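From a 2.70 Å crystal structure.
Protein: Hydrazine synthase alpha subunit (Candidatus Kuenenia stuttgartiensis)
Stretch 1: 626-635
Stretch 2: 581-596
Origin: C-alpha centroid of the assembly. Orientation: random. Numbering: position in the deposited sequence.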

# COMPACT_ATOMS: atom_id res chain seq x y z
N SER D 626 50.74 -11.03 4.25
CA SER D 626 51.17 -12.21 4.98
C SER D 626 50.49 -13.49 4.47
O SER D 626 49.84 -13.49 3.43
CB SER D 626 50.89 -12.05 6.48
OG SER D 626 51.28 -13.20 7.20
N GLY D 627 50.67 -14.57 5.22
CA GLY D 627 50.14 -15.87 4.87
C GLY D 627 48.88 -16.25 5.64
O GLY D 627 48.58 -17.44 5.79
N THR D 628 48.15 -15.25 6.12
CA THR D 628 47.03 -15.50 7.03
C THR D 628 45.74 -15.90 6.31
O THR D 628 44.69 -16.03 6.95
CB THR D 628 46.75 -14.27 7.92
OG1 THR D 628 45.78 -14.61 8.91
CG2 THR D 628 46.23 -13.12 7.08
N THR D 629 45.80 -16.05 4.99
CA THR D 629 44.69 -16.66 4.26
C THR D 629 45.20 -17.48 3.08
O THR D 629 46.26 -17.20 2.51
CB THR D 629 43.68 -15.61 3.76
OG1 THR D 629 42.50 -16.28 3.28
CG2 THR D 629 44.28 -14.76 2.65
N SER D 630 44.45 -18.52 2.71
CA SER D 630 44.84 -19.42 1.63
C SER D 630 44.53 -18.84 0.26
O SER D 630 45.24 -19.10 -0.71
CB SER D 630 44.13 -20.77 1.79
OG SER D 630 44.16 -21.21 3.14
N GLN D 631 43.46 -18.05 0.18
CA GLN D 631 42.96 -17.55 -1.10
C GLN D 631 43.61 -16.24 -1.52
O GLN D 631 44.03 -15.45 -0.67
CB GLN D 631 41.44 -17.37 -1.03
CG GLN D 631 40.72 -18.52 -0.34
CD GLN D 631 40.85 -19.84 -1.09
OE1 GLN D 631 41.20 -19.87 -2.27
NE2 GLN D 631 40.57 -20.94 -0.39
N PRO D 632 43.70 -16.01 -2.84
CA PRO D 632 44.20 -14.74 -3.39
C PRO D 632 43.41 -13.55 -2.85
O PRO D 632 42.20 -13.66 -2.66
CB PRO D 632 43.99 -14.90 -4.90
CG PRO D 632 44.02 -16.37 -5.12
CD PRO D 632 43.39 -16.98 -3.90
N VAL D 633 44.08 -12.43 -2.62
CA VAL D 633 43.44 -11.26 -2.04
C VAL D 633 42.92 -10.34 -3.13
O VAL D 633 43.70 -9.73 -3.86
CB VAL D 633 44.41 -10.48 -1.14
CG1 VAL D 633 43.72 -9.28 -0.53
CG2 VAL D 633 44.97 -11.39 -0.06
N GLU D 634 41.60 -10.22 -3.24
CA GLU D 634 41.00 -9.44 -4.32
C GLU D 634 39.91 -8.49 -3.84
O GLU D 634 39.10 -8.84 -2.99
CB GLU D 634 40.43 -10.38 -5.39
CG GLU D 634 39.78 -9.66 -6.57
CD GLU D 634 39.49 -10.58 -7.73
OE1 GLU D 634 39.36 -10.08 -8.87
OE2 GLU D 634 39.37 -11.81 -7.51
N GLY D 635 39.92 -7.28 -4.39
CA GLY D 635 38.85 -6.32 -4.15
C GLY D 635 38.95 -5.54 -2.85
O GLY D 635 37.94 -5.07 -2.34
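Stretch 2, residues 581-596: WYDDRSHYDSPFAFRY

How does stretch 2 run relative to stretch 1? Neither segment forms a regular helix or strand in the region of contact, yet the two irregular chains keep a common direction. Thr628 lies nearest Ser586, with their CA atoms 4.3 Å apart; the CA atoms of Ser630 and Asp589 are 5.4 Å apart, those of Gln631 and Pro591 5.6 Å, and those of Glu634 and Phe592 5.8 Å. Both numberings rise together along this series, so the chains run side by side in the same sense. Stretch 2 enters the contact through a type I beta turn from Asp583 to Ser586, and together the two stretches bury 760 Å².

Which hydrogen bonds involve the backbone? His587 N donates to Thr628 O at 2.8 Å, and the same oxygen receives a CA-H...O contact from Ser586 CA at 3.1 Å. From there on, side chains of stretch 1 reach for carbonyls of stretch 2: Thr629 OG1 donates to Tyr588 O at a very short 2.5 Å, and Gln631 NE2 donates to Asp589 O at 2.7 Å. The Gln631 amide nitrogen NE2 also lies 3.0 Å from Tyr582 OH. Near the other end the roles reverse, as Arg595 N makes a weak bond of 3.3 Å to Glu634 OE1.

What do the polar side chains and waters add? Ser630 points its CB toward stretch 2, and its OG donates to Asp589 OD1 at 2.3 Å, a very short separation. Asp589 also serves its own stretch, since its OD2 accepts from Asp583 N at 2.6 Å; one carboxylate thus ties the start of the turn to Ser630. Water 1 donates to Asp583 OD2 at 2.8 Å and weakly to Ser630 OG at 3.3 Å, while water 2 links Phe592 O, at 2.4 Å, to Glu634 OE2, at 2.8 Å. At the imidazole, Thr628 OG1 sits over one face of the ring, 2.7 Å from His587 ND1.

Where is the apolar contact? It centres on Phe592, a buried residue whose CB points toward stretch 1. Thr629 CG2 meets the ring edge, 4.2 Å from Phe592 CE1, and Val633 CG2 approaches the same CE1 at 4.4 Å even though the CB of Val633 points away. Pro632 O comes within 3.1 Å of Phe592 CD1, so backbone as well as methyl groups packs around the ring. Beyond it, the extended Glu634 side chain follows stretch 2, with CG 3.7 Å from Ala593 O and OE2 3.7 Å from Phe594 CA.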

# COMPACT_ATOMS: atom_id res chain seq x y z
N TRP D 581 36.44 -21.74 6.80
CA TRP D 581 37.78 -21.80 7.39
C TRP D 581 38.19 -23.25 7.65
O TRP D 581 37.74 -23.87 8.62
CB TRP D 581 37.78 -20.99 8.70
CG TRP D 581 39.04 -21.04 9.51
CD1 TRP D 581 40.31 -21.25 9.05
CD2 TRP D 581 39.15 -20.87 10.93
NE1 TRP D 581 41.20 -21.22 10.10
CE2 TRP D 581 40.52 -20.99 11.26
CE3 TRP D 581 38.23 -20.62 11.95
CZ2 TRP D 581 40.98 -20.88 12.57
CZ3 TRP D 581 38.70 -20.51 13.25
CH2 TRP D 581 40.06 -20.64 13.55
N TYR D 582 39.04 -23.80 6.79
CA TYR D 582 39.60 -25.14 7.01
C TYR D 582 41.08 -25.18 7.43
O TYR D 582 41.63 -26.27 7.62
CB TYR D 582 39.39 -26.02 5.77
CG TYR D 582 39.66 -25.38 4.42
CD1 TYR D 582 38.70 -24.61 3.79
CD2 TYR D 582 40.87 -25.60 3.76
CE1 TYR D 582 38.94 -24.04 2.55
CE2 TYR D 582 41.11 -25.03 2.52
CZ TYR D 582 40.15 -24.26 1.92
OH TYR D 582 40.38 -23.69 0.69
N ASP D 583 41.73 -24.03 7.57
CA ASP D 583 43.18 -24.02 7.82
C ASP D 583 43.55 -23.31 9.13
O ASP D 583 43.08 -22.21 9.39
CB ASP D 583 43.91 -23.35 6.65
CG ASP D 583 45.35 -23.79 6.53
OD1 ASP D 583 45.90 -24.32 7.52
OD2 ASP D 583 45.94 -23.61 5.44
N ASP D 584 44.41 -23.94 9.93
CA ASP D 584 44.76 -23.40 11.24
C ASP D 584 45.71 -22.21 11.17
O ASP D 584 45.81 -21.44 12.13
CB ASP D 584 45.38 -24.50 12.12
CG ASP D 584 46.72 -24.98 11.61
OD1 ASP D 584 46.96 -24.89 10.39
OD2 ASP D 584 47.53 -25.46 12.43
N ARG D 585 46.40 -22.06 10.05
CA ARG D 585 47.32 -20.94 9.87
C ARG D 585 46.62 -19.74 9.22
O ARG D 585 47.27 -18.75 8.89
CB ARG D 585 48.54 -21.37 9.04
CG ARG D 585 48.22 -22.15 7.78
CD ARG D 585 49.49 -22.62 7.09
NE ARG D 585 49.23 -23.53 5.98
CZ ARG D 585 50.16 -23.99 5.15
NH1 ARG D 585 51.42 -23.62 5.30
NH2 ARG D 585 49.82 -24.81 4.16
N SER D 586 45.31 -19.85 9.04
CA SER D 586 44.54 -18.78 8.41
C SER D 586 43.43 -18.22 9.29
O SER D 586 42.91 -18.91 10.17
CB SER D 586 43.94 -19.27 7.09
OG SER D 586 44.95 -19.68 6.18
N HIS D 587 43.07 -16.96 9.06
CA HIS D 587 41.89 -16.36 9.67
C HIS D 587 40.63 -16.88 8.98
O HIS D 587 39.69 -17.34 9.64
CB HIS D 587 41.93 -14.83 9.59
CG HIS D 587 42.95 -14.20 10.49
ND1 HIS D 587 43.77 -13.18 10.08
CD2 HIS D 587 43.26 -14.44 11.79
CE1 HIS D 587 44.55 -12.81 11.08
NE2 HIS D 587 44.26 -13.57 12.13
N TYR D 588 40.62 -16.80 7.65
CA TYR D 588 39.53 -17.33 6.84
C TYR D 588 40.06 -17.92 5.54
O TYR D 588 40.92 -17.33 4.88
CB TYR D 588 38.51 -16.24 6.52
CG TYR D 588 37.64 -15.84 7.69
CD1 TYR D 588 36.72 -16.72 8.24
CD2 TYR D 588 37.73 -14.56 8.23
CE1 TYR D 588 35.92 -16.35 9.30
CE2 TYR D 588 36.93 -14.18 9.29
CZ TYR D 588 36.03 -15.08 9.82
OH TYR D 588 35.24 -14.70 10.88
N ASP D 589 39.56 -19.09 5.18
CA ASP D 589 39.93 -19.73 3.92
C ASP D 589 38.90 -19.51 2.81
O ASP D 589 39.04 -20.07 1.72
CB ASP D 589 40.14 -21.23 4.14
CG ASP D 589 41.27 -21.52 5.10
OD1 ASP D 589 42.44 -21.31 4.72
OD2 ASP D 589 40.99 -21.95 6.24
N SER D 590 37.87 -18.72 3.09
CA SER D 590 36.85 -18.43 2.09
C SER D 590 37.37 -17.49 1.00
O SER D 590 38.14 -16.58 1.29
CB SER D 590 35.60 -17.84 2.75
OG SER D 590 35.92 -16.66 3.47
N PRO D 591 36.95 -17.72 -0.25
CA PRO D 591 37.38 -16.91 -1.40
C PRO D 591 36.87 -15.47 -1.33
O PRO D 591 35.77 -15.22 -0.85
CB PRO D 591 36.77 -17.63 -2.60
CG PRO D 591 36.48 -19.01 -2.12
CD PRO D 591 36.11 -18.86 -0.68
N PHE D 592 37.69 -14.53 -1.82
CA PHE D 592 37.29 -13.14 -1.92
C PHE D 592 36.40 -12.91 -3.14
O PHE D 592 36.46 -13.67 -4.10
CB PHE D 592 38.51 -12.23 -1.97
CG PHE D 592 39.25 -12.13 -0.66
CD1 PHE D 592 40.25 -13.03 -0.35
CD2 PHE D 592 38.93 -11.15 0.26
CE1 PHE D 592 40.93 -12.95 0.85
CE2 PHE D 592 39.60 -11.06 1.46
CZ PHE D 592 40.60 -11.97 1.76
N ALA D 593 35.59 -11.86 -3.09
CA ALA D 593 34.68 -11.54 -4.19
C ALA D 593 35.43 -11.30 -5.49
O ALA D 593 36.34 -10.47 -5.56
CB ALA D 593 33.84 -10.32 -3.83
N PHE D 594 35.04 -12.04 -6.53
CA PHE D 594 35.69 -11.95 -7.83
C PHE D 594 35.20 -10.72 -8.60
O PHE D 594 34.07 -10.28 -8.43
CB PHE D 594 35.43 -13.22 -8.65
CG PHE D 594 35.99 -14.47 -8.02
CD1 PHE D 594 35.30 -15.11 -7.00
CD2 PHE D 594 37.19 -15.00 -8.46
CE1 PHE D 594 35.81 -16.26 -6.42
CE2 PHE D 594 37.70 -16.15 -7.88
CZ PHE D 594 37.01 -16.78 -6.86
N ARG D 595 36.07 -10.18 -9.45
CA ARG D 595 35.75 -8.95 -10.17
C ARG D 595 34.84 -9.19 -11.38
O ARG D 595 33.90 -8.43 -11.61
CB ARG D 595 37.04 -8.26 -10.62
CG ARG D 595 36.82 -7.12 -11.61
CD ARG D 595 38.09 -6.31 -11.81
NE ARG D 595 38.19 -5.21 -10.85
CZ ARG D 595 38.20 -3.93 -11.19
NH1 ARG D 595 38.11 -3.57 -12.46
NH2 ARG D 595 38.29 -2.99 -10.25
N TYR D 596 35.12 -10.24 -12.15
CA TYR D 596 34.39 -10.47 -13.40
C TYR D 596 33.65 -11.81 -13.45
O TYR D 596 33.72 -12.60 -12.51
CB TYR D 596 35.35 -10.38 -14.58
CG TYR D 596 35.96 -9.01 -14.79
CD1 TYR D 596 35.19 -7.86 -14.69
CD2 TYR D 596 37.31 -8.87 -15.08
CE1 TYR D 596 35.74 -6.61 -14.88
CE2 TYR D 596 37.87 -7.62 -15.28
CZ TYR D 596 37.09 -6.49 -15.17
OH TYR D 596 37.65 -5.25 -15.36
O HOH W 1 45.84 -24.04 2.71
O HOH W 2 38.41 -13.52 -5.53